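Local coordinates for protein serine-tRNA ligase (Naegleria fowleri, PDB 6BLJ) that probably charges its cognate tRNA with serine in the cytoplasm, as seryl-tRNA synthetases do, and is captured here with bound AMP, at residues Met224-Gln229 against Thr446-Leu452; Ala232-Leu236 against Lys335-Phe339. All coordinates share one frame; numbering follows the deposited sequence.

Both contacts are buried, and both use helix 220-238. Contact 1 sits on its earlier turns and contact 2 on later ones, centres about 11 Å apart. Contact 1 meets the end of strand 436-447 and the start of helix 448-458. Contact 2 meets strand 332-342, the neighbour of 436-447 in the sheet; Thr446 O to Ile336 N, 2.8 Å, suggests a backbone hydrogen bond. Contact 2 is nested within the loop that contact 1 closes. Contact 1 adds one polar bond to apolar packing, whereas contact 2 lays helix on strand mainly through aliphatic groups, with no hydrogen bond across. Both partner segments carry AMP-pocket residues: Ala447 and Arg450 in one, Lys335 in the other.

Contact 1. Residues Met224-Gln229 against Thr446-Leu452; sequences MNLALQ and TATSRTL. With AMP (adenosine monophosphate), chain D.
The carboxamide of Asn225 meets Thr448 through its oxygen. Thr448 OG1 donates to Asn225 OD1 at 2.6 Å. The C=O...donor angle is 134°, and the donor is tilted 24° from the carbonyl plane. The first torsion of Thr448 tucks OG1 over the backbone, flanked by N and C, and leaves CG2 against Leu228 CB and Gln229 CG. Asn225 ND2 makes a weak hydrogen bond to Glu334. On the far side of helix 448-458, the guanidinium of Arg450 has AMP C2' over one face, 3.5 Å above the plane and offset toward the rim. Phe328 makes a cation-pi contact with Arg450, and its carbonyl accepts from NE. Glu406 forms a salt bridge with the same guanidinium.

The fold is the class II synthetase core. Strand 436-447 leads into helix 448-458 as in motif 3, with Ala447 as N-cap residue. Helix 220-238, probably the motif 1 helix, also packs on the second subunit. The two short helical segments cross at 113°, their axes 10.0 Å apart.

Apolar groups make most of the remaining contact. Leu452 CD2 rests 3.6 Å from Met224 CG, and the two side chains run past each other in opposite directions. Leu228 CD1 comes within 3.8 Å of Thr451 CG2 and 3.9 Å of Leu452 CD2. Within 446-452, Thr446 OG1 and Thr451 OG1 share a hydrogen bond of 2.9 Å.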
ATOM      1  N   MET A 224      12.748  32.922   4.795  1.00 32.64           N
ATOM      2  CA  MET A 224      11.959  32.854   6.025  1.00 32.75           C
ATOM      3  C   MET A 224      11.799  31.414   6.514  1.00 32.24           C
ATOM      4  O   MET A 224      11.693  31.174   7.723  1.00 29.65           O
ATOM      5  CB  MET A 224      10.589  33.497   5.821  1.00 29.49           C
ATOM      6  CG  MET A 224       9.841  33.693   7.131  1.00 46.48           C
ATOM      7  SD  MET A 224       8.276  34.579   6.992  1.00 43.44           S
ATOM      8  CE  MET A 224       8.842  36.244   6.742  1.00 35.37           C
ATOM      9  N   ASN A 225      11.725  30.459   5.593  1.00 27.80           N
ATOM     10  CA  ASN A 225      11.660  29.051   5.976  1.00 28.61           C
ATOM     11  C   ASN A 225      12.877  28.679   6.800  1.00 33.27           C
ATOM     12  O   ASN A 225      12.761  28.074   7.877  1.00 36.26           O
ATOM     13  CB  ASN A 225      11.573  28.171   4.720  1.00 29.53           C
ATOM     14  CG  ASN A 225      10.887  26.823   4.971  1.00 47.88           C
ATOM     15  OD1 ASN A 225      10.051  26.695   5.858  1.00 59.31           O
ATOM     16  ND2 ASN A 225      11.254  25.814   4.191  1.00 47.45           N
ATOM     17  N   LEU A 226      14.062  29.057   6.309  1.00 31.99           N
ATOM     18  CA  LEU A 226      15.292  28.824   7.054  1.00 38.63           C
ATOM     19  C   LEU A 226      15.315  29.598   8.359  1.00 32.88           C
ATOM     20  O   LEU A 226      15.793  29.083   9.373  1.00 32.34           O
ATOM     21  CB  LEU A 226      16.514  29.207   6.225  1.00 39.85           C
ATOM     22  CG  LEU A 226      17.201  28.129   5.410  1.00 56.86           C
ATOM     23  CD1 LEU A 226      18.479  28.713   4.876  1.00 59.95           C
ATOM     24  CD2 LEU A 226      17.512  26.961   6.332  1.00 56.90           C
ATOM     25  N   ALA A 227      14.869  30.860   8.338  1.00 28.69           N
ATOM     26  CA  ALA A 227      14.891  31.658   9.559  1.00 29.71           C
ATOM     27  C   ALA A 227      14.091  30.976  10.668  1.00 32.66           C
ATOM     28  O   ALA A 227      14.530  30.937  11.824  1.00 32.25           O
ATOM     29  CB  ALA A 227      14.362  33.069   9.273  1.00 25.10           C
ATOM     30  N   LEU A 228      12.925  30.409  10.326  1.00 31.20           N
ATOM     31  CA  LEU A 228      12.107  29.714  11.318  1.00 29.95           C
ATOM     32  C   LEU A 228      12.844  28.521  11.905  1.00 36.95           C
ATOM     33  O   LEU A 228      12.780  28.277  13.116  1.00 33.94           O
ATOM     34  CB  LEU A 228      10.790  29.255  10.692  1.00 32.08           C
ATOM     35  CG  LEU A 228       9.542  30.134  10.736  1.00 34.23           C
ATOM     36  CD1 LEU A 228       8.437  29.472   9.904  1.00 32.43           C
ATOM     37  CD2 LEU A 228       9.071  30.352  12.175  1.00 32.00           C
ATOM     38  N   GLN A 229      13.512  27.741  11.051  1.00 27.84           N
ATOM     39  CA  GLN A 229      14.271  26.592  11.523  1.00 32.20           C
ATOM     40  C   GLN A 229      15.416  27.035  12.421  1.00 30.03           C
ATOM     41  O   GLN A 229      15.647  26.455  13.485  1.00 34.37           O
ATOM     42  CB  GLN A 229      14.813  25.795  10.335  1.00 31.26           C
ATOM     43  CG  GLN A 229      13.763  25.062   9.534  1.00 31.53           C
ATOM     44  CD  GLN A 229      14.316  24.610   8.208  1.00 37.03           C
ATOM     45  OE1 GLN A 229      13.757  24.901   7.150  1.00 39.93           O
ATOM     46  NE2 GLN A 229      15.457  23.939   8.252  1.00 36.11           N
ATOM     47  N   THR A 446       7.736  23.724  15.586  1.00 23.18           N
ATOM     48  CA  THR A 446       7.189  24.343  14.386  1.00 20.93           C
ATOM     49  C   THR A 446       7.389  23.441  13.173  1.00 22.58           C
ATOM     50  O   THR A 446       8.499  22.972  12.900  1.00 23.78           O
ATOM     51  CB  THR A 446       7.807  25.741  14.152  1.00 24.17           C
ATOM     52  OG1 THR A 446       7.280  26.316  12.952  1.00 21.16           O
ATOM     53  CG2 THR A 446       9.338  25.696  14.038  1.00 24.88           C
ATOM     54  N   ALA A 447       6.294  23.203  12.456  1.00 21.28           N
ATOM     55  CA  ALA A 447       6.326  22.661  11.108  1.00 24.30           C
ATOM     56  C   ALA A 447       6.253  23.852  10.154  1.00 23.80           C
ATOM     57  O   ALA A 447       5.268  24.598  10.171  1.00 20.02           O
ATOM     58  CB  ALA A 447       5.161  21.692  10.898  1.00 20.24           C
ATOM     59  N   THR A 448       7.306  24.063   9.358  1.00 19.31           N
ATOM     60  CA  THR A 448       7.513  25.423   8.869  1.00 21.90           C
ATOM     61  C   THR A 448       6.588  25.803   7.714  1.00 22.07           C
ATOM     62  O   THR A 448       6.189  26.966   7.637  1.00 26.35           O
ATOM     63  CB  THR A 448       8.989  25.650   8.500  1.00 22.46           C
ATOM     64  OG1 THR A 448       9.391  24.727   7.475  1.00 23.54           O
ATOM     65  CG2 THR A 448       9.885  25.473   9.745  1.00 23.14           C
ATOM     66  N   SER A 449       6.203  24.874   6.824  1.00 24.11           N
ATOM     67  CA  SER A 449       5.337  25.288   5.711  1.00 21.56           C
ATOM     68  C   SER A 449       3.970  25.761   6.213  1.00 23.05           C
ATOM     69  O   SER A 449       3.459  26.793   5.755  1.00 22.62           O
ATOM     70  CB  SER A 449       5.209  24.165   4.669  1.00 17.81           C
ATOM     71  OG  SER A 449       4.273  23.146   5.019  1.00 21.06           O
ATOM     72  N   ARG A 450       3.386  25.057   7.190  1.00 20.41           N
ATOM     73  CA  ARG A 450       2.110  25.506   7.750  1.00 20.21           C
ATOM     74  C   ARG A 450       2.279  26.748   8.636  1.00 22.67           C
ATOM     75  O   ARG A 450       1.377  27.595   8.696  1.00 21.07           O
ATOM     76  CB  ARG A 450       1.440  24.371   8.534  1.00 21.11           C
ATOM     77  CG  ARG A 450      -0.003  24.668   8.999  1.00 24.80           C
ATOM     78  CD  ARG A 450      -0.656  23.458   9.662  1.00 23.56           C
ATOM     79  NE  ARG A 450      -0.838  22.355   8.713  1.00 21.20           N
ATOM     80  CZ  ARG A 450      -1.523  21.250   8.985  1.00 22.41           C
ATOM     81  NH1 ARG A 450      -2.111  21.110  10.179  1.00 21.83           N
ATOM     82  NH2 ARG A 450      -1.655  20.307   8.053  1.00 20.87           N
ATOM     83  N   THR A 451       3.392  26.855   9.377  1.00 23.29           N
ATOM     84  CA  THR A 451       3.643  28.081  10.137  1.00 21.74           C
ATOM     85  C   THR A 451       3.841  29.275   9.201  1.00 22.67           C
ATOM     86  O   THR A 451       3.368  30.379   9.496  1.00 24.20           O
ATOM     87  CB  THR A 451       4.843  27.892  11.085  1.00 24.21           C
ATOM     88  OG1 THR A 451       4.539  26.879  12.054  1.00 26.30           O
ATOM     89  CG2 THR A 451       5.203  29.181  11.838  1.00 20.73           C
ATOM     90  N   LEU A 452       4.494  29.066   8.044  1.00 20.62           N
ATOM     91  CA  LEU A 452       4.613  30.137   7.043  1.00 23.98           C
ATOM     92  C   LEU A 452       3.247  30.574   6.518  1.00 19.48           C
ATOM     93  O   LEU A 452       3.012  31.769   6.319  1.00 25.33           O
ATOM     94  CB  LEU A 452       5.484  29.707   5.852  1.00 21.18           C
ATOM     95  CG  LEU A 452       7.013  29.581   5.951  1.00 32.52           C
ATOM     96  CD1 LEU A 452       7.566  29.099   4.604  1.00 28.52           C
ATOM     97  CD2 LEU A 452       7.680  30.911   6.380  1.00 22.22           C
TER
HETATM   98  P   AMP D 500       1.175  15.346  13.799  1.00 36.30           P
HETATM   99  O1P AMP D 500       0.117  14.729  12.883  1.00 43.66           O
HETATM  100  O2P AMP D 500       2.478  14.665  13.949  1.00 41.20           O
HETATM  101  O3P AMP D 500       0.523  15.660  15.138  1.00 34.14           O
HETATM  102  O5' AMP D 500       1.501  16.765  13.153  1.00 29.03           O
HETATM  103  C5' AMP D 500       2.343  17.702  13.812  1.00 24.88           C
HETATM  104  C4' AMP D 500       2.307  19.041  13.104  1.00 22.86           C
HETATM  105  O4' AMP D 500       2.973  18.936  11.819  1.00 23.19           O
HETATM  106  C3' AMP D 500       0.925  19.557  12.767  1.00 22.85           C
HETATM  107  O3' AMP D 500       0.309  20.216  13.857  1.00 29.09           O
HETATM  108  C2' AMP D 500       1.181  20.466  11.577  1.00 24.98           C
HETATM  109  O2' AMP D 500       1.681  21.716  12.019  1.00 28.62           O
HETATM  110  C1' AMP D 500       2.303  19.720  10.859  1.00 24.43           C
HETATM  111  N9  AMP D 500       1.813  18.834   9.776  1.00 23.69           N
HETATM  112  C8  AMP D 500       1.247  17.595   9.932  1.00 26.82           C
HETATM  113  N7  AMP D 500       0.905  17.017   8.802  1.00 27.78           N
HETATM  114  C5  AMP D 500       1.277  17.938   7.835  1.00 22.90           C
HETATM  115  C6  AMP D 500       1.184  17.928   6.428  1.00 21.97           C
HETATM  116  N6  AMP D 500       0.713  16.892   5.713  1.00 17.58           N
HETATM  117  N1  AMP D 500       1.615  19.021   5.763  1.00 18.37           N
HETATM  118  C2  AMP D 500       2.132  20.039   6.462  1.00 22.22           C
HETATM  119  N3  AMP D 500       2.295  20.152   7.784  1.00 20.13           N
HETATM  120  C4  AMP D 500       1.837  19.067   8.421  1.00 23.44           C

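Contact 2. Residues Ala232-Leu236 against Lys335-Phe339; sequences AIDFL and KIEQF
Ile336 is the main strand residue facing Ala232, Ile233 and Leu236. The contact lays a helix on a sheet within the class II synthetase core. The helix is 220-238, the same one as in contact 1, and strand 332-342 pairs with strand 304-313 as in the antiparallel hairpin of motif 2. The short helix and strand segments run nearly parallel, at 18°, with their axes 9.4 Å apart.

The apolar packing has three parts. First, Ala232 CB sits 3.7 Å from Ile336 CG1 and is also close to CG2, so the small methyl lies against both branches. Second, the Ile336 chain is bent at chi2 (-58°), and its CD1 meets Ile233 CD1 at 3.9 Å. These two isoleucines cross at about a right angle. Third, Ile336 CG2 lies alongside Leu236 CD1, the two side chains pointing in opposite directions. Cys307 on strand 304-313 also touches Ile233, Leu236 and Ile336. Ile233 packs further on Leu226 of the second subunit, which places this helix at the subunit interface.

The charged groups belong to another face of the strand. Glu337 sets off from the backbone away from the helix and pairs with Lys335. Lys335 NZ meets Glu337 OE1 at 2.9 Å in a salt bridge, approaching from above the carboxylate plane, 65° out of it. Thr283 also accepts from this lysine, and Asn442 binds the other carboxylate oxygen. Lys335 touches AMP, so the strand carries apolar packing and a pocket residue together.

Gln338 joins apolar packing to neutral hydrogen bonds. Its amide is held by helix 348-366, with OE1 bound to Asn359 and NE2 to the carbonyl of Met356. Its CG, nearer the backbone, packs 3.7 Å from Leu236 CD1.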
ATOM      1  N   ALA A 232      14.035  28.413  15.721  1.00 27.21           N
ATOM      2  CA  ALA A 232      13.472  27.338  16.535  1.00 29.65           C
ATOM      3  C   ALA A 232      14.563  26.547  17.238  1.00 30.70           C
ATOM      4  O   ALA A 232      14.457  26.243  18.433  1.00 29.39           O
ATOM      5  CB  ALA A 232      12.628  26.409  15.661  1.00 26.47           C
ATOM      6  N   ILE A 233      15.626  26.207  16.511  1.00 31.34           N
ATOM      7  CA  ILE A 233      16.715  25.439  17.112  1.00 32.82           C
ATOM      8  C   ILE A 233      17.432  26.262  18.182  1.00 30.40           C
ATOM      9  O   ILE A 233      17.753  25.752  19.264  1.00 31.77           O
ATOM     10  CB  ILE A 233      17.661  24.940  16.002  1.00 35.27           C
ATOM     11  CG1 ILE A 233      16.959  23.811  15.232  1.00 35.00           C
ATOM     12  CG2 ILE A 233      18.983  24.459  16.564  1.00 38.07           C
ATOM     13  CD1 ILE A 233      17.458  23.619  13.855  1.00 36.55           C
ATOM     14  N   ASP A 234      17.691  27.544  17.909  1.00 31.13           N
ATOM     15  CA  ASP A 234      18.283  28.405  18.938  1.00 29.32           C
ATOM     16  C   ASP A 234      17.373  28.492  20.157  1.00 33.98           C
ATOM     17  O   ASP A 234      17.827  28.371  21.301  1.00 34.94           O
ATOM     18  CB  ASP A 234      18.545  29.800  18.381  1.00 32.55           C
ATOM     19  CG  ASP A 234      19.746  29.845  17.487  1.00 52.12           C
ATOM     20  OD1 ASP A 234      20.474  28.827  17.441  1.00 56.48           O
ATOM     21  OD2 ASP A 234      19.974  30.904  16.860  1.00 61.65           O
ATOM     22  N   PHE A 235      16.076  28.697  19.914  1.00 31.07           N
ATOM     23  CA  PHE A 235      15.078  28.800  20.975  1.00 35.62           C
ATOM     24  C   PHE A 235      15.121  27.580  21.896  1.00 34.94           C
ATOM     25  O   PHE A 235      15.209  27.711  23.121  1.00 34.90           O
ATOM     26  CB  PHE A 235      13.712  28.954  20.299  1.00 32.62           C
ATOM     27  CG  PHE A 235      12.543  29.138  21.233  1.00 35.15           C
ATOM     28  CD1 PHE A 235      12.197  30.394  21.696  1.00 35.47           C
ATOM     29  CD2 PHE A 235      11.745  28.061  21.578  1.00 33.76           C
ATOM     30  CE1 PHE A 235      11.096  30.567  22.513  1.00 29.98           C
ATOM     31  CE2 PHE A 235      10.648  28.231  22.404  1.00 34.91           C
ATOM     32  CZ  PHE A 235      10.323  29.489  22.861  1.00 31.63           C
ATOM     33  N   LEU A 236      15.090  26.376  21.321  1.00 28.79           N
ATOM     34  CA  LEU A 236      15.093  25.184  22.163  1.00 30.43           C
ATOM     35  C   LEU A 236      16.469  24.876  22.747  1.00 33.83           C
ATOM     36  O   LEU A 236      16.553  24.375  23.878  1.00 33.79           O
ATOM     37  CB  LEU A 236      14.574  23.978  21.373  1.00 30.16           C
ATOM     38  CG  LEU A 236      13.054  23.935  21.178  1.00 28.49           C
ATOM     39  CD1 LEU A 236      12.639  22.702  20.358  1.00 25.50           C
ATOM     40  CD2 LEU A 236      12.333  23.960  22.535  1.00 29.41           C
ATOM     41  N   LYS A 335      10.270  20.188  10.026  1.00 23.68           N
ATOM     42  CA  LYS A 335       9.643  20.325  11.332  1.00 21.97           C
ATOM     43  C   LYS A 335      10.701  20.270  12.431  1.00 31.63           C
ATOM     44  O   LYS A 335      11.580  19.396  12.427  1.00 26.19           O
ATOM     45  CB  LYS A 335       8.564  19.245  11.555  1.00 26.30           C
ATOM     46  CG  LYS A 335       7.867  19.368  12.933  1.00 25.34           C
ATOM     47  CD  LYS A 335       6.591  18.515  13.049  1.00 21.24           C
ATOM     48  CE  LYS A 335       6.823  17.007  12.878  1.00 27.35           C
ATOM     49  NZ  LYS A 335       7.897  16.467  13.764  1.00 30.56           N
ATOM     50  N   ILE A 336      10.616  21.214  13.359  1.00 24.87           N
ATOM     51  CA  ILE A 336      11.429  21.207  14.573  1.00 20.87           C
ATOM     52  C   ILE A 336      10.570  20.638  15.689  1.00 26.48           C
ATOM     53  O   ILE A 336       9.458  21.132  15.939  1.00 22.65           O
ATOM     54  CB  ILE A 336      11.923  22.617  14.933  1.00 24.26           C
ATOM     55  CG1 ILE A 336      12.602  23.284  13.724  1.00 30.93           C
ATOM     56  CG2 ILE A 336      12.819  22.564  16.183  1.00 25.85           C
ATOM     57  CD1 ILE A 336      13.769  22.536  13.151  1.00 28.84           C
ATOM     58  N   GLU A 337      11.080  19.605  16.351  1.00 21.21           N
ATOM     59  CA  GLU A 337      10.319  18.758  17.259  1.00 27.30           C
ATOM     60  C   GLU A 337      10.960  18.758  18.645  1.00 32.04           C
ATOM     61  O   GLU A 337      12.192  18.701  18.770  1.00 28.39           O
ATOM     62  CB  GLU A 337      10.252  17.317  16.688  1.00 24.72           C
ATOM     63  CG  GLU A 337       9.454  16.317  17.521  1.00 31.72           C
ATOM     64  CD  GLU A 337       7.950  16.439  17.300  1.00 31.57           C
ATOM     65  OE1 GLU A 337       7.517  17.300  16.497  1.00 29.18           O
ATOM     66  OE2 GLU A 337       7.199  15.658  17.920  1.00 35.78           O
ATOM     67  N   GLN A 338      10.128  18.873  19.685  1.00 25.66           N
ATOM     68  CA  GLN A 338      10.553  18.604  21.056  1.00 27.17           C
ATOM     69  C   GLN A 338      10.362  17.123  21.357  1.00 28.40           C
ATOM     70  O   GLN A 338       9.290  16.573  21.091  1.00 29.81           O
ATOM     71  CB  GLN A 338       9.755  19.410  22.080  1.00 23.80           C
ATOM     72  CG  GLN A 338       9.778  20.922  21.942  1.00 25.91           C
ATOM     73  CD  GLN A 338       8.866  21.574  22.986  1.00 29.69           C
ATOM     74  OE1 GLN A 338       9.214  21.649  24.150  1.00 31.05           O
ATOM     75  NE2 GLN A 338       7.692  22.030  22.562  1.00 30.06           N
ATOM     76  N   PHE A 339      11.391  16.489  21.915  1.00 23.81           N
ATOM     77  CA  PHE A 339      11.343  15.075  22.286  1.00 23.31           C
ATOM     78  C   PHE A 339      12.034  14.910  23.635  1.00 26.79           C
ATOM     79  O   PHE A 339      13.176  15.354  23.797  1.00 31.43           O
ATOM     80  CB  PHE A 339      12.018  14.195  21.217  1.00 23.87           C
ATOM     81  CG  PHE A 339      11.847  12.707  21.456  1.00 31.27           C
ATOM     82  CD1 PHE A 339      12.660  12.028  22.365  1.00 27.76           C
ATOM     83  CD2 PHE A 339      10.868  11.997  20.782  1.00 30.32           C
ATOM     84  CE1 PHE A 339      12.495  10.671  22.592  1.00 31.70           C
ATOM     85  CE2 PHE A 339      10.693  10.635  21.000  1.00 32.25           C
ATOM     86  CZ  PHE A 339      11.504   9.969  21.909  1.00 33.23           C
TER